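Local structure of LPXTG cell wall surface protein (Streptococcus gordonii, 4IGB) at residues Leu195-Tyr200 and Cys267-Gly272; Phe74-Ser79 and Asn98-Thr103; Met154-Trp159 and Ser263-Ser268. The protein is of unknown biochemical function but, as a surface protein fixed to the cell wall and containing an adhesin-type domain, probably takes part in bacterial adhesion. One frame throughout, in Å; residues are numbered along the deposited sequence.

Interaction 1. Residues Leu195-Tyr200 and Cys267-Gly272; sequences LKETFY and CSAVFG. With NA (sodium ion), chain V.
E197 and S268 share a sodium ion where two β-sheets of the N-terminal domain face each other. Strand 198-202 belongs to one sheet and strand 268-275 to the other, and the touching parts of their chains run within 23° of the same direction. With no hydrogen bond between the segments, side chains and the ion make the join. E197 reaches over with CG anti to its backbone N (chi1 -176°) and an extended chain, which carries the carboxylate to the ion: OE2 of E197 lies 2.8 Å from sodium. From the facing strand, the backbone O of S268 approaches sodium to 2.9 Å, and the carbonyl O of D186 is the third protein ligand. Those two ligand oxygens, OE2 of E197 and O of S268, stand 3.6 Å apart. OE2 also has a hydrogen bond with Y261 OH, while OE1 accepts from the backbone N of D188 and A189, so both carboxylate oxygens are gripped. SG of C267 lies alongside the stem of E197, 3.9 Å from CG of that residue, and CB of A269 comes to 3.7 Å from E197 OE2, so that a sulfur and a methyl flank the acid. Further along, F199 and F271 meet rim to rim, neither ring lying over the other. Their planes are 34° apart and their centroids 5.9 Å, with F199 CE2 touching F271 CE1 at 3.6 Å. F271 also packs on Y261, and F199 on W230. The contact thus combines a metal-bound buried acid at one end with an aromatic pair at the other; sodium and the donors around the carboxylate would favour its ionised form, and the ion ties together chain parts far apart in sequence.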
# COMPACT_ATOMS: atom_id res chain seq x y z
N LEU D 195 12.76 -25.93 0.02
CA LEU D 195 12.84 -24.48 0.15
C LEU D 195 11.42 -23.98 -0.03
O LEU D 195 10.68 -24.52 -0.84
CB LEU D 195 13.74 -23.88 -0.94
CG LEU D 195 15.26 -24.04 -0.85
CD1 LEU D 195 15.93 -23.19 -1.92
CD2 LEU D 195 15.77 -23.64 0.54
N LYS D 196 11.04 -22.96 0.73
CA LYS D 196 9.68 -22.43 0.68
C LYS D 196 9.66 -20.95 0.33
O LYS D 196 10.33 -20.14 0.97
CB LYS D 196 8.98 -22.66 2.02
CG LYS D 196 8.84 -24.14 2.38
CD LYS D 196 8.83 -24.35 3.89
CE LYS D 196 8.51 -25.80 4.23
NZ LYS D 196 8.59 -26.06 5.69
N GLU D 197 8.87 -20.60 -0.68
CA GLU D 197 8.65 -19.21 -1.04
C GLU D 197 8.13 -18.44 0.17
O GLU D 197 7.23 -18.91 0.89
CB GLU D 197 7.68 -19.12 -2.21
CG GLU D 197 7.48 -17.71 -2.71
CD GLU D 197 6.55 -17.65 -3.90
OE1 GLU D 197 5.86 -18.67 -4.16
OE2 GLU D 197 6.50 -16.59 -4.57
N THR D 198 8.69 -17.26 0.41
CA THR D 198 8.44 -16.56 1.65
C THR D 198 8.34 -15.07 1.44
O THR D 198 9.18 -14.48 0.76
CB THR D 198 9.57 -16.83 2.65
OG1 THR D 198 9.65 -18.24 2.88
CG2 THR D 198 9.33 -16.13 3.99
N PHE D 199 7.31 -14.45 2.01
CA PHE D 199 7.20 -13.01 2.01
C PHE D 199 7.32 -12.54 3.43
O PHE D 199 6.79 -13.17 4.34
CB PHE D 199 5.84 -12.56 1.46
CG PHE D 199 5.62 -11.07 1.55
CD1 PHE D 199 4.95 -10.53 2.63
CD2 PHE D 199 6.09 -10.23 0.54
CE1 PHE D 199 4.75 -9.16 2.72
CE2 PHE D 199 5.89 -8.86 0.62
CZ PHE D 199 5.22 -8.32 1.71
N TYR D 200 8.03 -11.44 3.66
CA TYR D 200 8.14 -10.94 5.02
C TYR D 200 8.16 -9.43 5.14
O TYR D 200 8.35 -8.71 4.16
CB TYR D 200 9.34 -11.55 5.75
CG TYR D 200 10.72 -11.23 5.20
CD1 TYR D 200 11.44 -10.12 5.63
CD2 TYR D 200 11.33 -12.10 4.30
CE1 TYR D 200 12.73 -9.86 5.15
CE2 TYR D 200 12.61 -11.84 3.81
CZ TYR D 200 13.30 -10.73 4.24
OH TYR D 200 14.56 -10.49 3.76
N CYS D 267 11.55 -19.53 -8.39
CA CYS D 267 10.22 -18.93 -8.30
C CYS D 267 10.30 -17.41 -8.17
O CYS D 267 11.36 -16.83 -7.93
CB CYS D 267 9.41 -19.52 -7.13
SG CYS D 267 9.87 -18.89 -5.50
N SER D 268 9.15 -16.76 -8.32
CA SER D 268 9.08 -15.32 -8.21
C SER D 268 7.67 -14.93 -7.81
O SER D 268 6.73 -15.70 -8.03
CB SER D 268 9.43 -14.68 -9.55
OG SER D 268 8.45 -14.98 -10.53
N ALA D 269 7.54 -13.75 -7.23
CA ALA D 269 6.24 -13.20 -6.91
C ALA D 269 6.08 -11.85 -7.59
O ALA D 269 7.07 -11.22 -7.96
CB ALA D 269 6.09 -13.06 -5.42
N VAL D 270 4.83 -11.42 -7.74
CA VAL D 270 4.53 -10.17 -8.42
C VAL D 270 3.83 -9.26 -7.44
O VAL D 270 3.02 -9.72 -6.64
CB VAL D 270 3.64 -10.44 -9.65
CG1 VAL D 270 3.28 -9.16 -10.34
CG2 VAL D 270 4.36 -11.38 -10.59
N PHE D 271 4.15 -7.97 -7.47
CA PHE D 271 3.64 -7.03 -6.48
C PHE D 271 3.20 -5.74 -7.13
O PHE D 271 3.75 -5.31 -8.13
CB PHE D 271 4.69 -6.68 -5.43
CG PHE D 271 5.35 -7.86 -4.78
CD1 PHE D 271 4.90 -8.33 -3.55
CD2 PHE D 271 6.43 -8.48 -5.38
CE1 PHE D 271 5.52 -9.41 -2.95
CE2 PHE D 271 7.05 -9.55 -4.78
CZ PHE D 271 6.60 -10.02 -3.57
N GLY D 272 2.21 -5.10 -6.50
CA GLY D 272 1.86 -3.73 -6.79
C GLY D 272 1.92 -2.94 -5.50
O GLY D 272 2.08 -3.50 -4.41
NA NA V . 4.70 -17.22 -6.62

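Interaction 2. Residues Phe74-Ser79 and Asn98-Thr103; sequences FENPLS and NFNKVT
P77 is the bump of this contact: its ring sits between the strands, in the dip between the F99 backbone carbonyl and the V102 side chain, CG 4.0 Å from V102 CG2 and CD 3.0 Å from F99 O. The segments are antiparallel neighbours in the β-hairpin of strands 72-88 and 91-106. F74 and V102 form a hydrogen-bonded pair, V102 N giving a straight bond to F74 O (2.9 Å, 170°). The chain then turns a corner at E75 and N76, yet N76 N still reaches N100 O, tilted well above that carbonyl plane, and F99 N bonds to L78 O. Opposite the corner, N100 and K101 form a classic β-bulge, both facing D163 on the next strand. On the face of F74, L78, F99 and V102, CB of L78 meets CD1 of F99 at 4.2 Å; F126 and F127 turn T-shaped against the F99 ring. The other face is polar. The E75 and K101 side chains run alongside each other, both bent (K101 at chi3, -63°), in a long salt bridge, E75 OE2 to K101 NZ 3.7 Å. The apolar face packs on strands 56-63 and 123-130 of the other sheet, whereas the E75-K101 pair, on the more exposed side, is probably weak.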
# COMPACT_ATOMS: atom_id res chain seq x y z
N PHE D 74 24.89 -8.72 -1.87
CA PHE D 74 24.94 -7.48 -2.64
C PHE D 74 24.23 -6.36 -1.90
O PHE D 74 23.01 -6.40 -1.72
CB PHE D 74 24.35 -7.70 -4.03
CG PHE D 74 25.06 -8.75 -4.81
CD1 PHE D 74 26.00 -8.41 -5.77
CD2 PHE D 74 24.82 -10.09 -4.57
CE1 PHE D 74 26.68 -9.39 -6.48
CE2 PHE D 74 25.49 -11.08 -5.28
CZ PHE D 74 26.42 -10.73 -6.23
N GLU D 75 25.01 -5.38 -1.43
CA GLU D 75 24.50 -4.25 -0.67
C GLU D 75 23.96 -3.21 -1.63
O GLU D 75 24.53 -3.00 -2.70
CB GLU D 75 25.62 -3.63 0.17
CG GLU D 75 26.23 -4.55 1.21
CD GLU D 75 25.25 -4.92 2.31
OE1 GLU D 75 24.30 -4.14 2.55
OE2 GLU D 75 25.44 -6.00 2.94
N ASN D 76 22.87 -2.56 -1.23
CA ASN D 76 22.18 -1.56 -2.05
C ASN D 76 22.38 -1.66 -3.55
O ASN D 76 22.83 -0.71 -4.19
CB ASN D 76 22.51 -0.15 -1.57
CG ASN D 76 21.91 0.14 -0.20
OD1 ASN D 76 22.57 -0.04 0.83
ND2 ASN D 76 20.65 0.56 -0.19
N PRO D 77 22.00 -2.81 -4.13
CA PRO D 77 22.20 -3.08 -5.56
C PRO D 77 21.42 -2.13 -6.47
O PRO D 77 21.84 -1.88 -7.60
CB PRO D 77 21.63 -4.50 -5.75
CG PRO D 77 21.34 -5.03 -4.40
CD PRO D 77 21.26 -3.88 -3.45
N LEU D 78 20.29 -1.62 -6.00
CA LEU D 78 19.37 -0.96 -6.91
C LEU D 78 18.41 -0.01 -6.19
O LEU D 78 17.75 -0.39 -5.22
CB LEU D 78 18.58 -2.01 -7.70
CG LEU D 78 17.60 -1.55 -8.79
CD1 LEU D 78 18.33 -0.73 -9.86
CD2 LEU D 78 16.88 -2.75 -9.41
N SER D 79 18.35 1.23 -6.66
CA SER D 79 17.42 2.22 -6.11
C SER D 79 16.60 2.80 -7.25
O SER D 79 17.14 3.19 -8.29
CB SER D 79 18.18 3.34 -5.38
OG SER D 79 17.27 4.24 -4.77
N ASN D 98 13.58 0.65 -3.08
CA ASN D 98 15.00 0.52 -2.85
C ASN D 98 15.34 -0.88 -2.35
O ASN D 98 14.83 -1.31 -1.32
CB ASN D 98 15.47 1.57 -1.85
CG ASN D 98 16.96 1.50 -1.58
OD1 ASN D 98 17.77 1.91 -2.41
ND2 ASN D 98 17.33 0.97 -0.42
N PHE D 99 16.17 -1.58 -3.12
CA PHE D 99 16.74 -2.85 -2.69
C PHE D 99 17.91 -2.61 -1.74
O PHE D 99 19.05 -2.38 -2.16
CB PHE D 99 17.18 -3.66 -3.91
CG PHE D 99 16.03 -4.22 -4.68
CD1 PHE D 99 15.29 -3.42 -5.53
CD2 PHE D 99 15.68 -5.55 -4.54
CE1 PHE D 99 14.23 -3.93 -6.23
CE2 PHE D 99 14.61 -6.08 -5.25
CZ PHE D 99 13.89 -5.27 -6.09
N ASN D 100 17.59 -2.65 -0.46
CA ASN D 100 18.57 -2.51 0.61
C ASN D 100 19.67 -3.56 0.51
O ASN D 100 20.84 -3.25 0.70
CB ASN D 100 17.86 -2.62 1.95
CG ASN D 100 16.70 -1.65 2.07
OD1 ASN D 100 16.87 -0.46 1.83
ND2 ASN D 100 15.51 -2.16 2.39
N LYS D 101 19.28 -4.79 0.19
CA LYS D 101 20.23 -5.88 0.15
C LYS D 101 19.61 -7.06 -0.57
O LYS D 101 18.41 -7.35 -0.43
CB LYS D 101 20.66 -6.29 1.57
CG LYS D 101 21.68 -7.43 1.60
CD LYS D 101 21.94 -7.95 3.02
CE LYS D 101 22.56 -6.87 3.93
NZ LYS D 101 22.88 -7.40 5.29
N VAL D 102 20.44 -7.74 -1.34
CA VAL D 102 20.05 -8.98 -1.98
C VAL D 102 21.10 -10.03 -1.68
O VAL D 102 22.30 -9.84 -1.94
CB VAL D 102 19.87 -8.83 -3.50
CG1 VAL D 102 19.69 -10.19 -4.15
CG2 VAL D 102 18.68 -7.94 -3.79
N THR D 103 20.65 -11.12 -1.08
CA THR D 103 21.54 -12.20 -0.75
C THR D 103 21.28 -13.37 -1.68
O THR D 103 20.12 -13.80 -1.86
CB THR D 103 21.40 -12.64 0.72
OG1 THR D 103 21.67 -11.52 1.57
CG2 THR D 103 22.39 -13.75 1.04

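Interaction 3. Residues Met154-Trp159 and Ser263-Ser268; sequences MNKAFW and STETCS. With NA (sodium ion), chain V.
K156 and E265 meet through a bridging water, with no direct hydrogen bond between their segments: the water accepts from K156 N (2.9 Å) and donates to E265 O (2.6 Å). The loop that carries the chain from strand 256-262 in one sheet to strand 268-275 in the other contains an ST turn at T264-T266, T266 N bonding to T264 OG1. K156 adopts a left-handed backbone conformation and directs its CA at E265 O, 3.4 Å away, in a CA-H...O contact. From there its extended chain slants across the E265 side chain, the two CD atoms of K156 and E265 being 4.0 Å apart. The amino group does not close a salt bridge, NZ of K156 stopping 4.4 Å from OE2 of E265. Further out, CE of K156 rests 3.9 Å from CG2 of T266, whose hydroxyl pairs with E46. W159 touches the start of the loop mainly through its CB, 3.3 Å from T264 O, and with CG lodged between backbone N and carbonyl carbon (chi1 63°) its indole is carried away from the loop, towards L195. N142 knits both segments together, its ND2 bonding to F158 O and T264 O and its OD1 to C267 N. S263 OG bonds to T264 O, in the carbonyl plane on a lone pair, and also pairs with I160 N. Inside the loop, T264 N donates to the sulfur of C267, N to SG 3.3 Å at an N-H...S angle of 155°.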
# COMPACT_ATOMS: atom_id res chain seq x y z
N MET D 154 21.69 -17.72 -14.80
CA MET D 154 21.75 -19.05 -14.19
C MET D 154 20.38 -19.58 -13.77
O MET D 154 19.62 -18.88 -13.11
CB MET D 154 22.69 -19.03 -12.99
CG MET D 154 24.11 -18.62 -13.33
SD MET D 154 25.19 -18.86 -11.92
CE MET D 154 26.77 -18.42 -12.64
N ASN D 155 20.08 -20.82 -14.14
CA ASN D 155 18.89 -21.50 -13.67
C ASN D 155 19.22 -22.36 -12.46
O ASN D 155 20.09 -23.23 -12.52
CB ASN D 155 18.31 -22.39 -14.76
CG ASN D 155 17.88 -21.61 -15.98
OD1 ASN D 155 18.64 -21.50 -16.95
ND2 ASN D 155 16.66 -21.07 -15.95
N LYS D 156 18.52 -22.11 -11.36
CA LYS D 156 18.62 -22.94 -10.16
C LYS D 156 20.05 -23.06 -9.63
O LYS D 156 20.48 -24.14 -9.23
CB LYS D 156 18.04 -24.33 -10.42
CG LYS D 156 16.65 -24.32 -11.04
CD LYS D 156 16.18 -25.74 -11.36
CE LYS D 156 14.90 -25.74 -12.18
NZ LYS D 156 14.40 -27.12 -12.43
N ALA D 157 20.77 -21.94 -9.61
CA ALA D 157 22.10 -21.94 -9.01
C ALA D 157 22.07 -21.32 -7.62
O ALA D 157 22.81 -21.74 -6.74
CB ALA D 157 23.10 -21.21 -9.91
N PHE D 158 21.22 -20.31 -7.44
CA PHE D 158 21.05 -19.63 -6.15
C PHE D 158 19.57 -19.39 -5.88
O PHE D 158 18.81 -19.12 -6.81
CB PHE D 158 21.72 -18.25 -6.17
CG PHE D 158 23.22 -18.30 -6.33
CD1 PHE D 158 23.79 -18.44 -7.58
CD2 PHE D 158 24.04 -18.18 -5.22
CE1 PHE D 158 25.18 -18.48 -7.72
CE2 PHE D 158 25.42 -18.21 -5.36
CZ PHE D 158 25.99 -18.36 -6.62
N TRP D 159 19.15 -19.47 -4.62
CA TRP D 159 17.89 -18.86 -4.23
C TRP D 159 18.20 -17.49 -3.65
O TRP D 159 19.29 -17.28 -3.13
CB TRP D 159 17.06 -19.73 -3.27
CG TRP D 159 17.65 -20.02 -1.89
CD1 TRP D 159 18.44 -21.09 -1.55
CD2 TRP D 159 17.44 -19.27 -0.68
NE1 TRP D 159 18.75 -21.03 -0.21
CE2 TRP D 159 18.15 -19.93 0.34
CE3 TRP D 159 16.73 -18.11 -0.37
CZ2 TRP D 159 18.17 -19.46 1.65
CZ3 TRP D 159 16.76 -17.64 0.93
CH2 TRP D 159 17.47 -18.32 1.93
N SER D 263 13.11 -16.82 -2.37
CA SER D 263 12.62 -17.73 -3.39
C SER D 263 12.98 -19.17 -3.07
O SER D 263 13.59 -19.48 -2.05
CB SER D 263 13.21 -17.35 -4.74
OG SER D 263 14.59 -17.68 -4.77
N THR D 264 12.60 -20.05 -3.97
CA THR D 264 13.08 -21.41 -3.96
C THR D 264 14.19 -21.44 -5.01
O THR D 264 14.69 -20.39 -5.41
CB THR D 264 11.97 -22.36 -4.38
OG1 THR D 264 11.59 -22.03 -5.72
CG2 THR D 264 10.75 -22.20 -3.48
N GLU D 265 14.56 -22.63 -5.47
CA GLU D 265 15.53 -22.75 -6.55
C GLU D 265 15.03 -22.09 -7.85
O GLU D 265 15.82 -21.73 -8.72
CB GLU D 265 15.87 -24.23 -6.80
CG GLU D 265 14.67 -25.08 -7.20
CD GLU D 265 15.06 -26.50 -7.58
OE1 GLU D 265 16.25 -26.86 -7.39
OE2 GLU D 265 14.19 -27.25 -8.08
N THR D 266 13.72 -21.91 -7.96
CA THR D 266 13.14 -21.25 -9.13
C THR D 266 11.70 -20.76 -8.89
O THR D 266 10.74 -21.48 -9.13
CB THR D 266 13.19 -22.19 -10.37
OG1 THR D 266 12.56 -21.55 -11.49
CG2 THR D 266 12.51 -23.52 -10.09
N CYS D 267 11.55 -19.53 -8.39
CA CYS D 267 10.22 -18.93 -8.30
C CYS D 267 10.30 -17.41 -8.17
O CYS D 267 11.36 -16.83 -7.93
CB CYS D 267 9.41 -19.52 -7.13
SG CYS D 267 9.87 -18.89 -5.50
N SER D 268 9.15 -16.76 -8.32
CA SER D 268 9.08 -15.32 -8.21
C SER D 268 7.67 -14.93 -7.81
O SER D 268 6.73 -15.70 -8.03
CB SER D 268 9.43 -14.68 -9.55
OG SER D 268 8.45 -14.98 -10.53
NA NA V . 4.70 -17.22 -6.62
O HOH W 1 16.34 -20.30 -10.79

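Interactions 1 and 3 share C267 and S268, so the loop that W159 and K156 pack against in interaction 3 leads directly to the backbone oxygen that holds the sodium ion in interaction 1. Their centres lie about 11 Å apart and they touch: L195 CD1 meets W159 CD1 at 3.3 Å, and L195 O lies 3.5 Å from T264 CG2. Interaction 2 touches neither, its centre about 17 Å from that of interaction 1 and 18 Å from that of interaction 3, though its nearest atoms come within about 4 Å of the latter. It lies in the eight-stranded sheet that also holds strands 158-170 and 198-202. All three fall within the N-terminal domain.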